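Local structure of FAD-dependent oxidoreductase (Actinomadura kijaniata, 3M9V) at residues 154-159 / 229-234; 357-362 / 371-376; 32-37 / 57-62; 66-71 / 76-81; 212-217 / 222-227. The protein probably catalyses a flavin-dependent oxidation of a dTDP-linked sugar during D-kijanose biosynthesis, on an acyl-CoA dehydrogenase scaffold that holds dTDP in this complex. All coordinates share one frame; numbering follows the deposited sequence.

Contact 1: residues 154-159 / 229-234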
# COMPACT_ATOMS: atom_id res chain seq x y z
N THR A 154 3.05 35.42 -25.62
CA THR A 154 3.75 35.56 -26.90
C THR A 154 4.56 36.86 -26.95
O THR A 154 4.16 37.87 -26.37
CB THR A 154 2.74 35.54 -28.08
OG1 THR A 154 1.76 36.55 -27.85
CG2 THR A 154 1.92 34.28 -28.05
N LEU A 155 5.70 36.81 -27.61
CA LEU A 155 6.53 37.99 -27.80
C LEU A 155 6.36 38.44 -29.25
O LEU A 155 6.47 37.64 -30.18
CB LEU A 155 8.01 37.66 -27.60
CG LEU A 155 8.86 37.92 -26.35
CD1 LEU A 155 10.31 37.63 -26.72
CD2 LEU A 155 8.72 39.34 -25.80
N ARG A 156 6.11 39.72 -29.45
CA ARG A 156 5.80 40.28 -30.76
C ARG A 156 6.83 41.38 -31.02
O ARG A 156 7.16 42.17 -30.14
CB ARG A 156 4.44 40.97 -30.62
CG ARG A 156 3.43 40.73 -31.71
CD ARG A 156 2.49 41.92 -31.70
NE ARG A 156 2.13 42.30 -30.33
CZ ARG A 156 1.54 43.44 -30.00
NH1 ARG A 156 1.24 43.68 -28.73
NH2 ARG A 156 1.25 44.35 -30.92
N PRO A 157 7.35 41.47 -32.26
CA PRO A 157 8.42 42.45 -32.45
C PRO A 157 7.82 43.85 -32.33
O PRO A 157 6.66 44.04 -32.68
CB PRO A 157 8.92 42.15 -33.87
CG PRO A 157 7.70 41.59 -34.56
CD PRO A 157 6.91 40.85 -33.52
N ASP A 158 8.53 44.83 -31.79
CA ASP A 158 7.88 46.13 -31.67
C ASP A 158 8.05 47.01 -32.91
O ASP A 158 7.69 48.18 -32.88
CB ASP A 158 8.32 46.90 -30.42
CG ASP A 158 9.78 47.32 -30.45
OD1 ASP A 158 10.48 47.14 -31.48
OD2 ASP A 158 10.24 47.85 -29.42
N GLY A 159 8.58 46.48 -34.00
CA GLY A 159 8.85 47.33 -35.16
C GLY A 159 10.16 48.10 -35.15
O GLY A 159 10.62 48.52 -36.21
N PHE A 229 0.74 40.31 -18.49
CA PHE A 229 1.59 41.10 -19.37
C PHE A 229 0.63 41.69 -20.40
O PHE A 229 -0.06 40.94 -21.08
CB PHE A 229 2.66 40.28 -20.10
CG PHE A 229 3.29 39.22 -19.25
CD1 PHE A 229 4.12 39.55 -18.19
CD2 PHE A 229 3.07 37.88 -19.53
CE1 PHE A 229 4.70 38.57 -17.38
CE2 PHE A 229 3.63 36.90 -18.73
CZ PHE A 229 4.46 37.23 -17.65
N ASP A 230 0.59 43.01 -20.50
CA ASP A 230 -0.30 43.71 -21.44
C ASP A 230 0.63 44.60 -22.25
O ASP A 230 1.01 45.70 -21.83
CB ASP A 230 -1.35 44.47 -20.62
CG ASP A 230 -2.23 45.39 -21.46
OD1 ASP A 230 -2.57 45.01 -22.61
OD2 ASP A 230 -2.59 46.47 -20.93
N ASP A 231 1.08 44.05 -23.38
CA ASP A 231 2.06 44.71 -24.23
C ASP A 231 3.24 45.31 -23.46
O ASP A 231 3.46 46.53 -23.56
CB ASP A 231 1.35 45.85 -24.98
CG ASP A 231 0.51 45.34 -26.14
OD1 ASP A 231 0.70 44.19 -26.58
OD2 ASP A 231 -0.38 46.05 -26.64
N CYS A 232 3.97 44.49 -22.71
CA CYS A 232 5.09 45.00 -21.92
C CYS A 232 6.27 45.16 -22.87
O CYS A 232 6.67 44.21 -23.53
CB CYS A 232 5.54 44.02 -20.83
SG CYS A 232 4.22 43.72 -19.63
N PRO A 233 6.83 46.37 -22.92
CA PRO A 233 7.97 46.58 -23.80
C PRO A 233 9.21 45.90 -23.23
O PRO A 233 9.59 46.19 -22.10
CB PRO A 233 8.14 48.11 -23.76
CG PRO A 233 7.56 48.49 -22.41
CD PRO A 233 6.32 47.65 -22.39
N ILE A 234 9.81 45.00 -24.00
CA ILE A 234 11.06 44.38 -23.58
C ILE A 234 12.12 44.67 -24.63
O ILE A 234 11.93 44.33 -25.80
CB ILE A 234 10.95 42.83 -23.52
CG1 ILE A 234 9.58 42.34 -23.03
CG2 ILE A 234 12.18 42.27 -22.79
CD1 ILE A 234 9.35 42.53 -21.57

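Contact 2: residues 357-362 / 371-376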
# COMPACT_ATOMS: atom_id res chain seq x y z
N ASP A 357 0.63 9.14 8.53
CA ASP A 357 0.77 8.19 9.64
C ASP A 357 1.09 8.89 10.96
O ASP A 357 0.80 8.32 11.99
CB ASP A 357 1.85 7.13 9.42
CG ASP A 357 1.43 6.09 8.39
OD1 ASP A 357 2.29 5.33 7.91
OD2 ASP A 357 0.24 6.05 8.01
N CYS A 358 1.76 10.04 10.92
CA CYS A 358 2.09 10.87 12.08
C CYS A 358 0.86 11.38 12.84
O CYS A 358 0.88 11.51 14.07
CB CYS A 358 3.03 12.01 11.71
SG CYS A 358 4.72 11.46 11.39
N LEU A 359 -0.21 11.64 12.09
CA LEU A 359 -1.47 12.05 12.68
C LEU A 359 -2.10 10.92 13.48
O LEU A 359 -2.76 11.18 14.50
CB LEU A 359 -2.45 12.51 11.60
CG LEU A 359 -2.28 13.98 11.16
CD1 LEU A 359 -1.33 14.11 9.99
CD2 LEU A 359 -3.56 14.65 10.72
N SER A 360 -1.93 9.69 13.01
CA SER A 360 -2.35 8.54 13.80
C SER A 360 -1.58 8.47 15.12
O SER A 360 -2.17 8.09 16.11
CB SER A 360 -2.15 7.24 13.03
OG SER A 360 -2.93 7.29 11.86
N LEU A 361 -0.28 8.79 15.15
CA LEU A 361 0.45 8.79 16.41
C LEU A 361 -0.00 9.86 17.40
O LEU A 361 -0.12 9.60 18.60
CB LEU A 361 1.95 8.96 16.17
CG LEU A 361 2.52 7.76 15.41
CD1 LEU A 361 3.90 8.00 14.85
CD2 LEU A 361 2.51 6.61 16.41
N VAL A 362 -0.13 11.11 16.96
CA VAL A 362 -0.59 12.17 17.82
C VAL A 362 -2.07 12.04 18.21
O VAL A 362 -2.40 12.39 19.33
CB VAL A 362 -0.38 13.52 17.13
CG1 VAL A 362 -0.98 14.64 17.99
CG2 VAL A 362 1.10 13.71 16.86
N HIS A 371 -3.06 22.93 14.70
CA HIS A 371 -1.96 22.05 15.04
C HIS A 371 -1.02 22.01 13.84
O HIS A 371 -1.49 21.95 12.70
CB HIS A 371 -2.49 20.63 15.32
CG HIS A 371 -1.49 19.74 15.98
ND1 HIS A 371 -0.49 19.09 15.28
CD2 HIS A 371 -1.33 19.43 17.29
CE1 HIS A 371 0.23 18.39 16.13
NE2 HIS A 371 -0.25 18.58 17.35
N PRO A 372 0.31 22.00 14.07
CA PRO A 372 1.29 21.92 12.99
C PRO A 372 1.08 20.75 12.03
O PRO A 372 1.31 20.91 10.83
CB PRO A 372 2.62 21.68 13.74
CG PRO A 372 2.39 22.28 15.08
CD PRO A 372 0.95 21.94 15.40
N LEU A 373 0.63 19.59 12.50
CA LEU A 373 0.50 18.45 11.60
C LEU A 373 -0.58 18.71 10.54
O LEU A 373 -0.51 18.14 9.44
CB LEU A 373 0.17 17.14 12.33
CG LEU A 373 1.36 16.49 13.06
CD1 LEU A 373 0.89 15.23 13.79
CD2 LEU A 373 2.46 16.10 12.06
N ALA A 374 -1.57 19.52 10.89
CA ALA A 374 -2.73 19.78 10.05
C ALA A 374 -2.23 20.64 8.91
O ALA A 374 -2.66 20.48 7.76
CB ALA A 374 -3.79 20.52 10.84
N ARG A 375 -1.30 21.54 9.20
CA ARG A 375 -0.68 22.30 8.12
C ARG A 375 0.27 21.45 7.25
O ARG A 375 0.33 21.63 6.03
CB ARG A 375 0.04 23.54 8.67
CG ARG A 375 0.73 24.35 7.57
CD ARG A 375 1.33 25.68 8.04
NE ARG A 375 2.46 25.55 8.95
CZ ARG A 375 2.40 25.67 10.28
NH1 ARG A 375 3.50 25.54 10.99
NH2 ARG A 375 1.26 25.87 10.93
N LEU A 376 1.06 20.58 7.86
CA LEU A 376 2.01 19.73 7.14
C LEU A 376 1.23 18.78 6.23
O LEU A 376 1.66 18.54 5.09
CB LEU A 376 2.80 18.89 8.14
CG LEU A 376 3.68 19.75 9.06
CD1 LEU A 376 4.74 18.90 9.75
CD2 LEU A 376 4.38 20.86 8.27

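Contact 3: residues 32-37 / 57-62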
# COMPACT_ATOMS: atom_id res chain seq x y z
N ALA A 32 20.77 29.20 9.87
CA ALA A 32 20.28 28.85 11.20
C ALA A 32 19.76 30.08 11.93
O ALA A 32 18.71 29.99 12.58
CB ALA A 32 21.37 28.16 12.02
N ALA A 33 20.42 31.23 11.81
CA ALA A 33 19.96 32.47 12.45
C ALA A 33 18.52 32.83 12.13
O ALA A 33 17.84 33.48 12.94
CB ALA A 33 20.83 33.65 12.06
N HIS A 34 18.08 32.45 10.93
CA HIS A 34 16.76 32.84 10.44
C HIS A 34 15.68 31.83 10.79
O HIS A 34 14.49 32.17 10.79
CB HIS A 34 16.81 33.03 8.92
CG HIS A 34 17.78 34.10 8.53
ND1 HIS A 34 17.46 35.43 8.55
CD2 HIS A 34 19.09 34.03 8.19
CE1 HIS A 34 18.51 36.15 8.19
NE2 HIS A 34 19.51 35.32 7.96
N LEU A 35 16.07 30.60 11.09
CA LEU A 35 15.05 29.61 11.42
C LEU A 35 14.03 30.04 12.47
O LEU A 35 12.82 29.86 12.27
CB LEU A 35 15.64 28.22 11.69
CG LEU A 35 16.51 27.71 10.55
CD1 LEU A 35 17.11 26.33 10.83
CD2 LEU A 35 15.66 27.64 9.30
N PRO A 36 14.49 30.60 13.60
CA PRO A 36 13.49 30.95 14.63
C PRO A 36 12.42 31.93 14.17
O PRO A 36 11.27 31.80 14.56
CB PRO A 36 14.33 31.58 15.76
CG PRO A 36 15.76 31.05 15.52
CD PRO A 36 15.87 30.89 14.02
N ARG A 37 12.72 32.92 13.34
CA ARG A 37 11.63 33.78 12.83
C ARG A 37 10.70 33.02 11.88
O ARG A 37 9.47 33.17 11.90
CB ARG A 37 12.17 35.01 12.09
CG ARG A 37 11.07 35.91 11.50
CD ARG A 37 11.60 36.89 10.44
NE ARG A 37 12.36 37.95 11.11
CZ ARG A 37 11.86 39.08 11.61
NH1 ARG A 37 12.67 39.91 12.25
NH2 ARG A 37 10.57 39.40 11.50
N ASP A 57 13.10 39.98 3.42
CA ASP A 57 13.98 41.13 3.64
C ASP A 57 15.23 40.73 4.41
O ASP A 57 16.34 41.11 4.04
CB ASP A 57 13.28 42.32 4.32
CG ASP A 57 12.29 43.01 3.42
OD1 ASP A 57 12.36 42.92 2.17
OD2 ASP A 57 11.37 43.65 3.97
N ALA A 58 15.10 39.94 5.48
CA ALA A 58 16.30 39.51 6.20
C ALA A 58 17.27 38.66 5.37
O ALA A 58 18.49 38.78 5.52
CB ALA A 58 15.92 38.80 7.51
N LEU A 59 16.77 37.79 4.51
CA LEU A 59 17.68 36.92 3.76
C LEU A 59 18.44 37.73 2.72
O LEU A 59 19.62 37.47 2.45
CB LEU A 59 16.92 35.78 3.05
CG LEU A 59 16.16 34.80 3.96
CD1 LEU A 59 15.18 33.89 3.20
CD2 LEU A 59 17.11 33.95 4.82
N ARG A 60 17.74 38.71 2.13
CA ARG A 60 18.33 39.63 1.17
C ARG A 60 19.52 40.38 1.77
O ARG A 60 20.61 40.34 1.21
CB ARG A 60 17.32 40.64 0.62
CG ARG A 60 16.21 39.99 -0.19
CD ARG A 60 15.08 40.94 -0.56
NE ARG A 60 15.61 42.21 -1.05
CZ ARG A 60 15.45 43.38 -0.44
NH1 ARG A 60 14.74 43.49 0.68
NH2 ARG A 60 16.00 44.47 -0.96
N LYS A 61 19.32 41.04 2.90
CA LYS A 61 20.37 41.88 3.43
C LYS A 61 21.49 41.02 4.01
O LYS A 61 22.64 41.47 4.08
CB LYS A 61 19.84 42.94 4.40
CG LYS A 61 18.99 42.38 5.53
CD LYS A 61 18.81 43.39 6.67
CE LYS A 61 20.02 43.39 7.60
NZ LYS A 61 21.11 44.32 7.17
N ASP A 62 21.19 39.78 4.36
CA ASP A 62 22.19 38.86 4.89
C ASP A 62 22.96 38.19 3.75
O ASP A 62 23.80 37.32 3.98
CB ASP A 62 21.44 37.75 5.63
CG ASP A 62 22.17 37.27 6.85
OD1 ASP A 62 22.83 38.13 7.47
OD2 ASP A 62 22.09 36.06 7.17

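Contact 4: residues 66-71 / 76-81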
# COMPACT_ATOMS: atom_id res chain seq x y z
N GLY A 66 21.93 35.42 -2.50
CA GLY A 66 23.03 35.19 -3.43
C GLY A 66 23.83 33.92 -3.16
O GLY A 66 24.97 33.78 -3.62
N ALA A 67 23.24 32.97 -2.44
CA ALA A 67 24.02 31.81 -2.00
C ALA A 67 24.55 31.00 -3.19
O ALA A 67 25.63 30.41 -3.11
CB ALA A 67 23.19 30.86 -1.07
N THR A 68 23.76 30.92 -4.25
CA THR A 68 24.14 30.10 -5.40
C THR A 68 24.74 30.93 -6.56
O THR A 68 24.90 30.47 -7.70
CB THR A 68 22.96 29.25 -5.93
OG1 THR A 68 21.83 30.11 -6.15
CG2 THR A 68 22.53 28.19 -4.88
N VAL A 69 25.07 32.19 -6.27
CA VAL A 69 25.84 32.98 -7.23
C VAL A 69 27.30 32.57 -7.14
O VAL A 69 27.82 32.38 -6.04
CB VAL A 69 25.68 34.49 -6.93
CG1 VAL A 69 26.62 35.30 -7.83
CG2 VAL A 69 24.22 34.91 -7.14
N PRO A 70 27.99 32.40 -8.27
CA PRO A 70 29.42 32.04 -8.30
C PRO A 70 30.26 32.95 -7.38
O PRO A 70 30.02 34.16 -7.30
CB PRO A 70 29.78 32.31 -9.75
CG PRO A 70 28.53 31.95 -10.50
CD PRO A 70 27.40 32.46 -9.62
N ALA A 71 31.21 32.38 -6.65
CA ALA A 71 32.09 33.25 -5.86
C ALA A 71 32.80 34.31 -6.71
O ALA A 71 33.00 35.43 -6.25
CB ALA A 71 33.08 32.43 -5.04
N LEU A 76 28.20 33.21 -2.40
CA LEU A 76 28.80 32.12 -1.63
C LEU A 76 29.31 31.01 -2.52
O LEU A 76 30.04 30.18 -2.03
CB LEU A 76 27.80 31.45 -0.70
CG LEU A 76 27.29 32.16 0.54
CD1 LEU A 76 26.64 31.05 1.38
CD2 LEU A 76 28.48 32.77 1.26
N GLY A 77 28.91 30.94 -3.78
CA GLY A 77 29.40 29.86 -4.62
C GLY A 77 28.84 28.47 -4.34
O GLY A 77 29.46 27.48 -4.74
N VAL A 78 27.68 28.34 -3.69
CA VAL A 78 27.04 27.03 -3.60
C VAL A 78 26.74 26.55 -5.01
O VAL A 78 26.08 27.23 -5.79
CB VAL A 78 25.77 27.02 -2.73
CG1 VAL A 78 25.12 25.62 -2.72
CG2 VAL A 78 26.15 27.45 -1.31
N ASP A 79 27.26 25.39 -5.39
CA ASP A 79 27.01 24.94 -6.74
C ASP A 79 26.57 23.48 -6.80
O ASP A 79 26.39 23.00 -7.92
CB ASP A 79 28.25 25.13 -7.61
CG ASP A 79 29.37 24.21 -7.18
OD1 ASP A 79 29.36 23.61 -6.08
OD2 ASP A 79 30.31 24.06 -7.98
N ARG A 80 26.34 22.80 -5.67
CA ARG A 80 25.73 21.47 -5.73
C ARG A 80 24.22 21.49 -5.48
O ARG A 80 23.74 22.05 -4.48
CB ARG A 80 26.28 20.57 -4.63
CG ARG A 80 27.76 20.22 -4.68
CD ARG A 80 28.20 19.51 -5.93
NE ARG A 80 29.66 19.41 -5.83
CZ ARG A 80 30.30 18.37 -5.32
NH1 ARG A 80 29.64 17.29 -4.91
NH2 ARG A 80 31.63 18.37 -5.28
N LEU A 81 23.47 20.80 -6.33
CA LEU A 81 22.04 20.64 -6.06
C LEU A 81 21.82 19.96 -4.71
O LEU A 81 20.86 20.22 -3.99
CB LEU A 81 21.42 19.84 -7.21
CG LEU A 81 21.32 20.64 -8.52
CD1 LEU A 81 21.24 19.60 -9.63
CD2 LEU A 81 20.10 21.57 -8.57
O HOH W 1 27.32 28.59 -7.39

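Contact 5: residues 212-217 / 222-227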
# COMPACT_ATOMS: atom_id res chain seq x y z
N ASP A 212 -3.14 39.01 -6.93
CA ASP A 212 -3.04 38.68 -5.51
C ASP A 212 -4.10 37.62 -5.27
O ASP A 212 -4.96 37.80 -4.42
CB ASP A 212 -3.34 39.91 -4.66
CG ASP A 212 -3.36 39.59 -3.18
OD1 ASP A 212 -2.63 38.68 -2.75
OD2 ASP A 212 -4.08 40.24 -2.41
N ASN A 213 -4.02 36.56 -6.06
CA ASN A 213 -5.08 35.57 -6.24
C ASN A 213 -4.69 34.15 -5.82
O ASN A 213 -5.33 33.20 -6.25
CB ASN A 213 -5.50 35.53 -7.71
CG ASN A 213 -4.42 34.95 -8.60
OD1 ASN A 213 -3.23 35.26 -8.48
ND2 ASN A 213 -4.83 34.09 -9.52
N TRP A 214 -3.68 33.97 -4.99
CA TRP A 214 -3.32 32.62 -4.56
C TRP A 214 -4.08 32.25 -3.29
O TRP A 214 -3.93 32.88 -2.25
CB TRP A 214 -1.81 32.50 -4.30
CG TRP A 214 -1.37 31.19 -3.69
CD1 TRP A 214 -0.73 31.04 -2.49
CD2 TRP A 214 -1.57 29.87 -4.20
NE1 TRP A 214 -0.52 29.71 -2.23
CE2 TRP A 214 -1.01 28.96 -3.26
CE3 TRP A 214 -2.18 29.36 -5.36
CZ2 TRP A 214 -1.03 27.58 -3.43
CZ3 TRP A 214 -2.18 27.97 -5.54
CH2 TRP A 214 -1.61 27.10 -4.58
N ASP A 215 -4.84 31.17 -3.38
CA ASP A 215 -5.64 30.71 -2.26
C ASP A 215 -5.47 29.19 -2.19
O ASP A 215 -6.35 28.48 -2.68
CB ASP A 215 -7.11 31.09 -2.51
CG ASP A 215 -7.94 31.00 -1.23
OD1 ASP A 215 -7.37 30.99 -0.11
OD2 ASP A 215 -9.17 30.87 -1.32
N GLY A 216 -4.39 28.71 -1.57
CA GLY A 216 -3.95 27.32 -1.69
C GLY A 216 -4.59 26.47 -0.60
O GLY A 216 -4.96 26.98 0.44
N LEU A 217 -4.71 25.16 -0.81
CA LEU A 217 -5.12 24.28 0.28
C LEU A 217 -3.91 24.32 1.23
O LEU A 217 -4.06 24.55 2.43
CB LEU A 217 -5.38 22.88 -0.27
CG LEU A 217 -5.49 21.75 0.77
CD1 LEU A 217 -6.59 21.93 1.81
CD2 LEU A 217 -5.54 20.41 0.05
N SER A 222 3.21 31.00 0.09
CA SER A 222 4.32 30.93 -0.87
C SER A 222 4.21 31.98 -1.97
O SER A 222 5.10 32.10 -2.83
CB SER A 222 4.41 29.55 -1.54
OG SER A 222 3.21 29.25 -2.23
N GLY A 223 3.11 32.73 -1.95
CA GLY A 223 2.93 33.82 -2.92
C GLY A 223 2.81 33.36 -4.36
O GLY A 223 3.40 33.96 -5.27
N THR A 224 2.05 32.28 -4.54
CA THR A 224 2.09 31.52 -5.78
C THR A 224 1.01 32.09 -6.72
O THR A 224 0.03 31.43 -7.07
CB THR A 224 2.07 30.00 -5.49
OG1 THR A 224 3.30 29.68 -4.82
CG2 THR A 224 2.02 29.16 -6.80
N VAL A 225 1.20 33.35 -7.12
CA VAL A 225 0.11 34.10 -7.73
C VAL A 225 0.27 34.12 -9.24
O VAL A 225 1.25 33.61 -9.76
CB VAL A 225 0.09 35.54 -7.23
CG1 VAL A 225 -0.15 35.59 -5.70
CG2 VAL A 225 1.36 36.29 -7.66
N ASP A 226 -0.70 34.72 -9.92
CA ASP A 226 -0.65 34.94 -11.36
C ASP A 226 0.01 36.26 -11.75
O ASP A 226 -0.06 37.21 -10.97
CB ASP A 226 -2.08 34.96 -11.87
CG ASP A 226 -2.61 33.56 -12.09
OD1 ASP A 226 -2.23 32.61 -11.38
OD2 ASP A 226 -3.39 33.41 -13.05
N ILE A 227 0.65 36.34 -12.92
CA ILE A 227 1.21 37.63 -13.34
C ILE A 227 0.76 37.90 -14.78
O ILE A 227 0.62 36.96 -15.56
CB ILE A 227 2.73 37.70 -13.22
CG1 ILE A 227 3.39 36.69 -14.17
CG2 ILE A 227 3.19 37.58 -11.74
CD1 ILE A 227 4.87 36.58 -13.99

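Contact 1: residues 154-159 / 229-234
Leu155 and Ile234 meet by a single methyl-to-methylene touch, Leu155 CD2 lying 4.2 Å from Ile234 CG1, and the two side chains run at about a right angle to each other. Ile234 offers this branch because its CG1 sits beside the backbone N, with chi1 at -36°. On the exposed flank, Arg156 sends its guanidinium, through a chain bent at chi3, to the carboxylate of Asp231. This is a salt bridge of NH1 with OD1, although these two atoms are modelled too close together, so the edge-on placing of the acid against the guanidinium is doubtful. The next shell shows what brings the two segments together. Strand 163-172 runs between the two segments and pairs antiparallel with each, Arg156 bonding through its backbone to Leu164. Asp231 and Cys232 both face Leu165 in a G1 beta bulge, where the chain turns a corner. Ser166 OG holds the backbone N of Asp231, while Trp163, Leu165, Ala197 and Pro199 pack round Leu155. Within this middle beta domain, strands that are not direct neighbours are thus linked by side chains alone: a buried apolar touch on one flank and, on the other, an ion pair near the surface, whose strength solvent would probably reduce.

Contact 2: residues 357-362 / 371-376
Leu373 lays its isobutyl group across Cys358, Leu359 and Val362, one turn of the facing helix, and has the largest share of the surface buried here. Its CD1 reaches Val362 CG2 at 3.4 Å, tighter than usual van der Waals contact, and also comes within 3.7 Å of Cys358 O. The other methyl, CD2, lies 4.1 Å from Cys358 CB. Leu359 slides past Leu373 in the opposite direction, so that Leu359 CD1 rests against Leu373 CB at 4.1 Å. The start of the second helix is fixed by a cap. His371 occupies the N-cap position, and its ND1 accepts the Leu373 N-H over 3.0 Å, almost straight at 166° and close to the ring plane. The imidazole reaches that N-H because CG lies anti to the backbone N of His371 (chi1 -166°), which also carries NE2 toward Val362 CG1, 4.1 Å away. Pro372 CD packs over one face of the ring near its rim, which should further limit rotation. The segments 357-362 and 372-376 run almost antiparallel, at 166°, with axes 10.3 Å apart: two consecutive helices of the C-terminal helical domain, joined by a short loop. Ala274 of helix 264-283 touches both Cys358 and Leu373, helix 291-323 packs on Leu361 through Ala293 and Ile300, and Arg384 of the second subunit packs on Leu359 and bonds to Ser360 OG.

Contact 3: residues 32-37 / 57-62
His34 carries nearly the whole contact, using its ring in two distinct ways. The polar one is a hydrogen bond from His34 NE2 to Asp62 OD2, 2.8 Å long and essentially straight at 179°. The acceptor lies in the imidazole plane, yet the carboxylate is turned 70° from the ring, and the N-H arrives well above the plane of the acid. A carboxylate placed here would probably favour a positively charged imidazole, although the bond itself needs only a proton on NE2. The apolar contacts seat the ring against the helix. Leu59 CD2 sits over the middle of one face in a CH-pi contact, 3.9 Å from the centroid of the His34 ring, while Ala58 CB touches both CE1 and ND1 of His34, the CE1 approach being 3.8 Å. The ring reaches the helix with its CG beside the backbone N of His34 (chi1 -60°). Leu64, in the loop that follows, touches both His34 and Leu59. Nearby, a second charged link joins the same parts of the chain: Arg37 forms a salt bridge with Asp54. A His-carboxylate hydrogen bond, with a methyl over the imidazole face, thus fastens the turn before helix 35-48 to the C-terminal end of helix 53-61, within the all-helical N-terminal domain of the acyl-CoA dehydrogenase fold and away from the annotated ligand sites.

Contact 4: residues 66-71 / 76-81
Ala67 and Val78 are joined by a backbone hydrogen bond in a compact pairing within one loop: Val78 N donates to Ala67 O over 3.0 Å, arriving in the carbonyl plane. Gly77 N gives the second bond, to Val69 O at 2.9 Å, tilted 20° from that carbonyl's plane, and a long, weak one runs from Leu76 N to Gly66 O. Gly66 O is shared, since Val69 N also binds it to close a type I turn from Gly66 to Val69. Gly77 has a positive phi (73°), a conformation that favours glycine, between the donors Leu76 N and Val78 N. Thr68 CA lies 3.5 Å from Val78 O, a CA-H...O contact; a water near the same oxygen sits too close for its place to be trusted. Among side chains, Leu76 CB rests on Ala67 O at 3.4 Å and sends CD1 toward Ala67 CB, 4.2 Å away. Val78 CG2, beside its own backbone N, also lies near Ala67 O, so this carbonyl is hemmed in by carbon as well as gripped by the amide. Thr68 CG2 meets Val78 CB, while Thr68 OG1 turns to the carbonyl of Leu106. The loop that holds both segments joins helix 53-61 to helix 81-94. Leu27 of helix 22-32 packs on Ala67 and Val78, and helix 96-118, which carries the dTDP-binding Tyr114 and Glu115, touches Thr68 through Leu110 and Pro70 through Trp116.

Contact 5: residues 212-217 / 222-227
Trp214 is clamped at the packed end of this contact. Thr224 CB stands 3.9 Å from the centroid of its five-membered ring, over the face in a CH-pi contact, while Gly216 N covers the opposite face. Trp214 CE3 comes within 3.5 Å of Thr224 O, and the CB of Trp214 abuts Val225 CG1 at 3.8 Å. With CG anti to its own backbone N (chi1 173°), the indole swings toward Thr224, and its NE1 bonds to Met219 O. Thr224 itself centres an inverse gamma turn where the loop enters strand 225-234 of the middle beta domain, and its OG1 bonds to Ser173, an FMN-binding residue in this protein, although no flavin is present in this chain. Tyr367 of the second subunit also packs on Trp214. The looser side lies toward solvent, where Asp212 and Asn213 are exposed. There Asn213 OD1 takes the N-H of Asp226 on a lone pair, 3.0 Å away and nearly straight at 168°. Its amide stands almost perpendicular to the Asp226 carboxylate, with ND2 merely 3.4 Å from Asp226 CG. The Asp226 carboxylate has its polar partners outside the two segments: a salt bridge to Arg168 and hydrogen bonds to Thr170 and His148.

In the fold
Along the chain, contact 3 closes first, then contact 4, both in the helical N-terminal region, with centres 17 Å apart and segments that adjoin in sequence. Contact 5 is nested inside the loop closed by contact 1; the two share strand 225-234 of the middle-domain sheet, yet their centres lie 25 Å apart, contact 5 by the flavin-binding Ser173 and contact 1 toward the outer end. Contact 2 comes last, between C-terminal helices, 48 Å from contact 1 between centres and on the opposite side of the chain's centre. Contacts 2 and 5 both touch the second subunit. All three domains of the acyl-CoA dehydrogenase fold are thus sampled, from the middle-domain sheet to the subunit interface.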